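Local coordinates for protein carbohydrate deacetylase Agd3 (Neosartorya fumigata, PDB 6NWZ) that is a zinc-binding carbohydrate deacetylase that removes acetyl groups from the amino sugars of the exopolysaccharide galactosaminogalactan and is required for fungal biofilm formation, at residues A322-P333 against L350-T361; L438-W447 against S480-V488. All coordinates share one frame; numbering follows the deposited sequence.

Contact 1: A322-P333 against L350-T361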
# COMPACT_ATOMS: atom_id res chain seq x y z
N ALA A 322 1.46 0.29 46.19
CA ALA A 322 0.22 0.74 45.59
C ALA A 322 -0.21 -0.10 44.39
O ALA A 322 -1.30 0.11 43.87
CB ALA A 322 0.34 2.20 45.16
N CYS A 323 0.63 -1.04 43.95
CA CYS A 323 0.35 -1.84 42.76
C CYS A 323 0.46 -3.33 43.07
O CYS A 323 0.93 -4.12 42.24
CB CYS A 323 1.28 -1.47 41.61
SG CYS A 323 1.13 0.24 41.02
N ASN A 324 0.04 -3.73 44.27
CA ASN A 324 0.02 -5.14 44.68
C ASN A 324 1.40 -5.79 44.59
O ASN A 324 1.51 -6.99 44.35
CB ASN A 324 -0.99 -5.95 43.85
CG ASN A 324 -2.37 -5.33 43.84
OD1 ASN A 324 -2.77 -4.65 44.79
ND2 ASN A 324 -3.11 -5.55 42.75
N GLY A 325 2.46 -5.01 44.80
CA GLY A 325 3.80 -5.53 44.72
C GLY A 325 4.48 -5.38 43.37
O GLY A 325 5.70 -5.52 43.29
N GLY A 326 3.72 -5.10 42.31
CA GLY A 326 4.27 -4.91 40.99
C GLY A 326 3.42 -5.60 39.95
O GLY A 326 2.34 -6.12 40.24
N GLY A 327 3.91 -5.59 38.71
CA GLY A 327 3.23 -6.21 37.59
C GLY A 327 3.60 -7.67 37.41
O GLY A 327 4.17 -8.31 38.30
N ILE A 328 3.28 -8.19 36.23
CA ILE A 328 3.56 -9.59 35.91
C ILE A 328 5.04 -9.74 35.60
O ILE A 328 5.59 -8.99 34.79
CB ILE A 328 2.69 -10.06 34.73
CG1 ILE A 328 1.20 -9.91 35.08
CG2 ILE A 328 3.01 -11.50 34.37
CD1 ILE A 328 0.81 -10.65 36.33
N GLU A 329 5.68 -10.72 36.23
CA GLU A 329 7.12 -10.90 36.11
C GLU A 329 7.43 -12.37 35.90
O GLU A 329 6.89 -13.23 36.60
CB GLU A 329 7.83 -10.37 37.36
CG GLU A 329 9.22 -9.85 37.09
CD GLU A 329 9.62 -8.75 38.06
OE1 GLU A 329 9.44 -8.93 39.28
OE2 GLU A 329 10.11 -7.70 37.59
N TYR A 330 8.32 -12.65 34.95
CA TYR A 330 8.71 -14.01 34.61
C TYR A 330 10.03 -13.95 33.84
O TYR A 330 10.47 -12.87 33.42
CB TYR A 330 7.63 -14.71 33.78
CG TYR A 330 7.22 -13.93 32.55
CD1 TYR A 330 7.91 -14.07 31.35
CD2 TYR A 330 6.16 -13.03 32.60
CE1 TYR A 330 7.55 -13.34 30.23
CE2 TYR A 330 5.79 -12.31 31.48
CZ TYR A 330 6.49 -12.47 30.30
OH TYR A 330 6.12 -11.74 29.19
N ASP A 331 10.65 -15.11 33.66
CA ASP A 331 11.86 -15.23 32.86
C ASP A 331 11.50 -15.64 31.44
O ASP A 331 10.76 -16.60 31.23
CB ASP A 331 12.83 -16.24 33.47
CG ASP A 331 13.52 -15.71 34.71
OD1 ASP A 331 12.90 -15.74 35.80
OD2 ASP A 331 14.68 -15.26 34.60
N SER A 332 12.02 -14.91 30.47
CA SER A 332 11.70 -15.18 29.08
C SER A 332 12.50 -16.38 28.58
O SER A 332 13.71 -16.47 28.84
CB SER A 332 12.00 -13.96 28.22
OG SER A 332 11.40 -12.80 28.77
N PRO A 333 11.88 -17.32 27.88
CA PRO A 333 12.62 -18.45 27.33
C PRO A 333 13.36 -18.03 26.08
O PRO A 333 13.01 -17.02 25.45
CB PRO A 333 11.52 -19.47 27.00
CG PRO A 333 10.34 -18.61 26.66
CD PRO A 333 10.44 -17.39 27.55
N LEU A 350 4.11 -19.43 32.04
CA LEU A 350 5.09 -18.52 32.62
C LEU A 350 4.49 -17.52 33.60
O LEU A 350 5.22 -16.98 34.43
CB LEU A 350 5.83 -17.75 31.52
CG LEU A 350 6.64 -18.57 30.51
CD1 LEU A 350 7.53 -17.65 29.69
CD2 LEU A 350 7.46 -19.64 31.20
N TRP A 351 3.19 -17.27 33.52
CA TRP A 351 2.57 -16.26 34.36
C TRP A 351 2.63 -16.67 35.83
O TRP A 351 2.52 -17.86 36.14
CB TRP A 351 1.12 -16.03 33.94
CG TRP A 351 0.95 -15.00 32.86
CD1 TRP A 351 1.51 -15.01 31.62
CD2 TRP A 351 0.17 -13.80 32.94
NE1 TRP A 351 1.14 -13.90 30.92
CE2 TRP A 351 0.31 -13.14 31.70
CE3 TRP A 351 -0.63 -13.22 33.93
CZ2 TRP A 351 -0.33 -11.93 31.43
CZ3 TRP A 351 -1.26 -12.02 33.66
CH2 TRP A 351 -1.10 -11.39 32.42
N PRO A 352 2.81 -15.72 36.74
CA PRO A 352 2.69 -16.04 38.17
C PRO A 352 1.30 -16.58 38.47
O PRO A 352 0.30 -16.12 37.91
CB PRO A 352 2.94 -14.70 38.86
CG PRO A 352 3.74 -13.91 37.88
CD PRO A 352 3.23 -14.33 36.53
N SER A 353 1.25 -17.56 39.36
CA SER A 353 -0.02 -18.19 39.71
C SER A 353 -0.93 -17.27 40.51
O SER A 353 -2.15 -17.47 40.50
CB SER A 353 0.24 -19.48 40.48
OG SER A 353 1.16 -19.26 41.53
N THR A 354 -0.37 -16.27 41.21
CA THR A 354 -1.19 -15.48 42.14
C THR A 354 -2.18 -14.58 41.41
O THR A 354 -3.39 -14.70 41.65
CB THR A 354 -0.29 -14.72 43.12
N PRO A 355 -1.76 -13.65 40.51
CA PRO A 355 -2.76 -12.80 39.85
C PRO A 355 -3.52 -13.55 38.77
O PRO A 355 -3.00 -13.76 37.67
CB PRO A 355 -1.93 -11.65 39.27
CG PRO A 355 -0.53 -11.82 39.82
CD PRO A 355 -0.39 -13.28 40.09
N THR A 356 -4.75 -13.97 39.07
CA THR A 356 -5.58 -14.66 38.10
C THR A 356 -6.45 -13.72 37.28
O THR A 356 -6.94 -14.11 36.22
CB THR A 356 -6.48 -15.69 38.80
OG1 THR A 356 -7.39 -15.02 39.69
CG2 THR A 356 -5.64 -16.68 39.60
N THR A 357 -6.62 -12.48 37.74
CA THR A 357 -7.44 -11.49 37.07
C THR A 357 -6.81 -10.12 37.29
O THR A 357 -6.19 -9.88 38.33
CB THR A 357 -8.89 -11.53 37.60
OG1 THR A 357 -9.52 -12.73 37.15
CG2 THR A 357 -9.70 -10.33 37.13
N TYR A 358 -6.92 -9.25 36.29
CA TYR A 358 -6.46 -7.88 36.44
C TYR A 358 -7.08 -7.25 37.68
O TYR A 358 -8.30 -7.12 37.77
CB TYR A 358 -6.80 -7.06 35.20
CG TYR A 358 -6.23 -5.66 35.23
CD1 TYR A 358 -6.91 -4.62 35.85
CD2 TYR A 358 -4.99 -5.38 34.66
CE1 TYR A 358 -6.39 -3.35 35.90
CE2 TYR A 358 -4.46 -4.10 34.70
CZ TYR A 358 -5.16 -3.09 35.32
OH TYR A 358 -4.65 -1.81 35.37
N ASP A 359 -6.22 -6.85 38.63
CA ASP A 359 -6.70 -6.39 39.93
C ASP A 359 -5.92 -5.18 40.43
O ASP A 359 -5.75 -5.01 41.65
CB ASP A 359 -6.64 -7.51 40.97
CG ASP A 359 -5.27 -8.17 41.04
OD1 ASP A 359 -4.27 -7.57 40.59
OD2 ASP A 359 -5.19 -9.31 41.55
N TRP A 360 -5.42 -4.34 39.53
CA TRP A 360 -4.64 -3.19 39.95
C TRP A 360 -5.52 -1.96 40.07
O TRP A 360 -6.53 -1.81 39.37
CB TRP A 360 -3.49 -2.93 38.96
CG TRP A 360 -2.35 -3.90 39.12
CD1 TRP A 360 -1.33 -3.82 40.03
CD2 TRP A 360 -2.12 -5.09 38.36
NE1 TRP A 360 -0.48 -4.89 39.88
CE2 TRP A 360 -0.94 -5.68 38.86
CE3 TRP A 360 -2.79 -5.71 37.30
CZ2 TRP A 360 -0.42 -6.86 38.34
CZ3 TRP A 360 -2.27 -6.89 36.78
CH2 TRP A 360 -1.09 -7.45 37.30
N THR A 361 -5.13 -1.07 40.98
CA THR A 361 -5.91 0.12 41.28
C THR A 361 -5.75 1.17 40.19
O THR A 361 -4.72 1.25 39.51
CB THR A 361 -5.46 0.71 42.62
OG1 THR A 361 -5.38 -0.34 43.59
CG2 THR A 361 -6.45 1.77 43.11
O HOH W 1 -3.32 1.26 45.15
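The indole of W360 meets the 322-333 chain with one face and with its edge. Over the face lies the amide of N324, its ND2 3.7 Å from CD1 of W360, while the carbonyls of C323 and G326 and the CD1 of I328 line the rim close to the ring plane. The two carbonyls belong to a type I' beta turn, C323 to G326, in the long loop that joins helices 317-321 and 362-366 of the deacetylase domain. Both are claimed by NE1 of W360: the bond to G326 O measures 3.1 Å, and the one to C323 O is weak. Since C323 O also accepts from G326 N, the indole reinforces the turn's own closure; G325 and G326 adopt positive phi values that suit glycine.

W351 offers a face to I328, whose CG1 makes a CH-pi contact 4.0 Å from the centroid of the six-membered ring. A branched aliphatic residue serves well here: CG2 meets CD of P352, and CD1 reaches CH2 of W360, so one isoleucine bridges two tryptophans. NE1 of W351 is bonded to E406 of helix 400-417. Farther along, CB of Y330 abuts L350 O, and CD1 of L350 packs on CD of P333 at 3.6 Å; the hydroxyl of Y330 bonds T391.

N324, with CG anti to the carbonyl carbon (chi1 -52°), swings its amide to D359. Its ND2 donates to D359 O at 2.9 Å, with that oxygen in the amide plane and the donor well above the carbonyl plane, and makes a weak second bond to D359 OD1.

Contact 2: L438-W447 against S480-V488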
# COMPACT_ATOMS: atom_id res chain seq x y z
N LEU A 438 1.65 -16.62 15.74
CA LEU A 438 0.86 -16.79 14.52
C LEU A 438 0.87 -18.22 14.00
O LEU A 438 0.09 -18.53 13.09
CB LEU A 438 1.35 -15.83 13.44
CG LEU A 438 0.94 -14.36 13.59
CD1 LEU A 438 1.80 -13.62 14.61
CD2 LEU A 438 0.99 -13.65 12.25
N HIS A 439 1.72 -19.10 14.55
CA HIS A 439 1.68 -20.52 14.23
C HIS A 439 1.34 -21.36 15.45
O HIS A 439 1.37 -22.59 15.38
CB HIS A 439 3.01 -20.97 13.62
CG HIS A 439 3.36 -20.28 12.34
ND1 HIS A 439 2.64 -20.46 11.17
CD2 HIS A 439 4.35 -19.41 12.03
CE1 HIS A 439 3.17 -19.73 10.21
NE2 HIS A 439 4.21 -19.08 10.70
N ASN A 440 1.02 -20.72 16.57
CA ASN A 440 0.58 -21.40 17.78
C ASN A 440 -0.94 -21.44 17.77
O ASN A 440 -1.59 -20.41 17.98
CB ASN A 440 1.13 -20.68 19.01
CG ASN A 440 0.84 -21.42 20.30
OD1 ASN A 440 -0.14 -22.15 20.40
ND2 ASN A 440 1.69 -21.22 21.29
N GLY A 441 -1.51 -22.62 17.53
CA GLY A 441 -2.96 -22.73 17.50
C GLY A 441 -3.61 -22.39 18.83
O GLY A 441 -4.67 -21.76 18.87
N ASP A 442 -2.98 -22.81 19.94
CA ASP A 442 -3.54 -22.52 21.25
C ASP A 442 -3.55 -21.03 21.53
O ASP A 442 -4.43 -20.53 22.24
CB ASP A 442 -2.75 -23.25 22.35
CG ASP A 442 -2.69 -24.74 22.12
OD1 ASP A 442 -3.54 -25.27 21.38
OD2 ASP A 442 -1.78 -25.39 22.70
N ALA A 443 -2.56 -20.31 21.00
CA ALA A 443 -2.52 -18.86 21.18
C ALA A 443 -3.61 -18.19 20.36
O ALA A 443 -4.35 -17.33 20.87
CB ALA A 443 -1.14 -18.33 20.80
N LEU A 444 -3.75 -18.57 19.08
CA LEU A 444 -4.78 -17.98 18.23
C LEU A 444 -6.17 -18.24 18.78
O LEU A 444 -7.07 -17.39 18.63
CB LEU A 444 -4.65 -18.52 16.81
CG LEU A 444 -3.33 -18.28 16.08
CD1 LEU A 444 -3.31 -18.97 14.73
CD2 LEU A 444 -3.07 -16.79 15.92
N GLN A 445 -6.39 -19.39 19.42
CA GLN A 445 -7.67 -19.65 20.06
C GLN A 445 -7.86 -18.75 21.28
O GLN A 445 -8.98 -18.28 21.54
CB GLN A 445 -7.77 -21.12 20.46
CG GLN A 445 -9.12 -21.54 21.02
CD GLN A 445 -10.20 -21.60 19.94
OE1 GLN A 445 -10.07 -22.35 18.97
NE2 GLN A 445 -11.26 -20.83 20.12
N ALA A 446 -6.79 -18.49 22.03
CA ALA A 446 -6.88 -17.56 23.15
C ALA A 446 -7.25 -16.16 22.67
O ALA A 446 -8.04 -15.47 23.32
CB ALA A 446 -5.56 -17.53 23.92
N TRP A 447 -6.69 -15.73 21.54
CA TRP A 447 -7.14 -14.48 20.93
C TRP A 447 -8.62 -14.55 20.60
O TRP A 447 -9.39 -13.64 20.94
CB TRP A 447 -6.35 -14.18 19.64
CG TRP A 447 -4.86 -14.13 19.75
CD1 TRP A 447 -4.10 -14.36 20.86
CD2 TRP A 447 -3.94 -13.82 18.69
NE1 TRP A 447 -2.77 -14.22 20.55
CE2 TRP A 447 -2.65 -13.89 19.23
CE3 TRP A 447 -4.10 -13.50 17.34
CZ2 TRP A 447 -1.51 -13.64 18.46
CZ3 TRP A 447 -2.97 -13.26 16.58
CH2 TRP A 447 -1.69 -13.33 17.14
N SER A 480 -1.38 -25.14 8.74
CA SER A 480 -0.17 -24.33 8.77
C SER A 480 0.03 -23.57 10.07
O SER A 480 1.17 -23.27 10.44
CB SER A 480 -0.18 -23.34 7.60
OG SER A 480 -0.46 -23.99 6.38
N ASP A 481 -1.05 -23.26 10.79
CA ASP A 481 -0.96 -22.38 11.95
C ASP A 481 -1.62 -22.93 13.20
O ASP A 481 -1.61 -22.24 14.23
CB ASP A 481 -1.57 -21.01 11.60
CG ASP A 481 -1.06 -20.46 10.28
OD1 ASP A 481 0.17 -20.26 10.16
OD2 ASP A 481 -1.88 -20.26 9.36
N GLY A 482 -2.19 -24.13 13.15
CA GLY A 482 -2.87 -24.71 14.29
C GLY A 482 -4.25 -24.17 14.56
O GLY A 482 -4.94 -24.68 15.45
N PHE A 483 -4.68 -23.15 13.82
CA PHE A 483 -5.98 -22.53 14.02
C PHE A 483 -6.41 -21.90 12.70
O PHE A 483 -5.57 -21.38 11.96
CB PHE A 483 -5.93 -21.47 15.13
CG PHE A 483 -7.22 -20.71 15.31
CD1 PHE A 483 -7.45 -19.53 14.62
CD2 PHE A 483 -8.19 -21.17 16.19
CE1 PHE A 483 -8.63 -18.83 14.80
CE2 PHE A 483 -9.37 -20.47 16.37
CZ PHE A 483 -9.59 -19.30 15.67
N ALA A 484 -7.70 -21.96 12.41
CA ALA A 484 -8.24 -21.47 11.15
C ALA A 484 -9.21 -20.33 11.41
O ALA A 484 -10.06 -20.42 12.30
CB ALA A 484 -8.95 -22.59 10.38
N GLY A 485 -9.09 -19.26 10.62
CA GLY A 485 -10.04 -18.17 10.61
C GLY A 485 -9.47 -16.82 10.98
O GLY A 485 -10.11 -15.80 10.72
N MET A 486 -8.28 -16.77 11.59
CA MET A 486 -7.71 -15.49 11.98
C MET A 486 -7.18 -14.76 10.76
O MET A 486 -6.48 -15.35 9.92
CB MET A 486 -6.59 -15.70 13.00
CG MET A 486 -6.24 -14.45 13.80
SD MET A 486 -7.49 -14.01 15.03
CE MET A 486 -7.47 -15.46 16.07
N GLN A 487 -7.51 -13.48 10.65
CA GLN A 487 -7.12 -12.67 9.50
C GLN A 487 -5.81 -11.95 9.80
O GLN A 487 -5.74 -11.14 10.74
CB GLN A 487 -8.22 -11.67 9.15
CG GLN A 487 -7.94 -10.84 7.90
CD GLN A 487 -9.01 -9.80 7.62
OE1 GLN A 487 -10.17 -9.96 8.00
NE2 GLN A 487 -8.62 -8.72 6.95
N VAL A 488 -4.78 -12.23 9.01
CA VAL A 488 -3.47 -11.62 9.17
C VAL A 488 -3.32 -10.56 8.08
O VAL A 488 -3.17 -10.88 6.90
CB VAL A 488 -2.34 -12.66 9.08
CG1 VAL A 488 -0.99 -11.99 9.22
CG2 VAL A 488 -2.53 -13.72 10.16
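H439 and D481 provide the polar part of the contact. ND1 of H439 donates to S480 O at 3.3 Å (N-H...O angle 143°), the oxygen tilted from the imidazole plane, and makes a weak, bent bond to OD1 of D481, which sits at the ring edge. Imidazole suits the place because its two nitrogens serve different partners: NE2 bonds E339, so the ring is held from both. D481 is likewise divided, its OD2 bonding the hydroxyl of Y474.

Backbone meets backbone at two glycines whose CA atoms are only 3.8 Å apart. G441 CA approaches G482 O as a CA-H...O contact of 3.5 Å. With no CB on either glycine, the two backbones can lie this close, and G482 also has the positive phi that glycine tolerates, as the chain leaves helix 478-481.

Apolar contacts, with two polar atoms at the F483 ring, fill the side of helix 441-449. L444 sets CB against CB of F483 at 3.6 Å, while the carbonyl of L444 lies over the phenyl face and OE1 of Q445 comes to its edge, 3.3 Å from CE2; NE2 of Q445 bonds OD1 of D449, which holds the amide. Bends at chi2 (73°) and chi3 (61°) of M486 carry its flexible thioether back to the helix, where CE touches L444 O and lies 4.0 Å from CB of W447. Ahead of the helix, L438 CD2 meets V488 CG1 at the start of strand 487-492.

The helix itself opens with N440 as N-cap: OD1 accepts from A443 N at 3.1 Å, and ND2 is held by A398 O and Q395 O. The whole is a capped helix N terminus, packed against the loop that leads from helix 478-481 into strand 487-492 of the deacetylase domain's mixed sheet.

Overall arrangement
Both contacts lie within the deacetylase domain and follow one another along the chain, neither nested nor crossed. Coming from helix 317-321, the chain runs through 322-333, and 350-361 returns to close contact 1 across 16 residues that contain no helix or strand, just before helix 362-366. After strand 384-387 and helix 400-417, contact 2 opens at 438-447 and closes at 480-488, spanning strands 454-456 and 474-475. Contact 1 thus folds a peripheral loop upon itself, whereas contact 2 joins the start of helix 441-449 to the loop entering strand 487-492. Their centres are about 25 Å apart and their nearest atoms about 10 Å, so they do not touch; helix 400-417 packs on both.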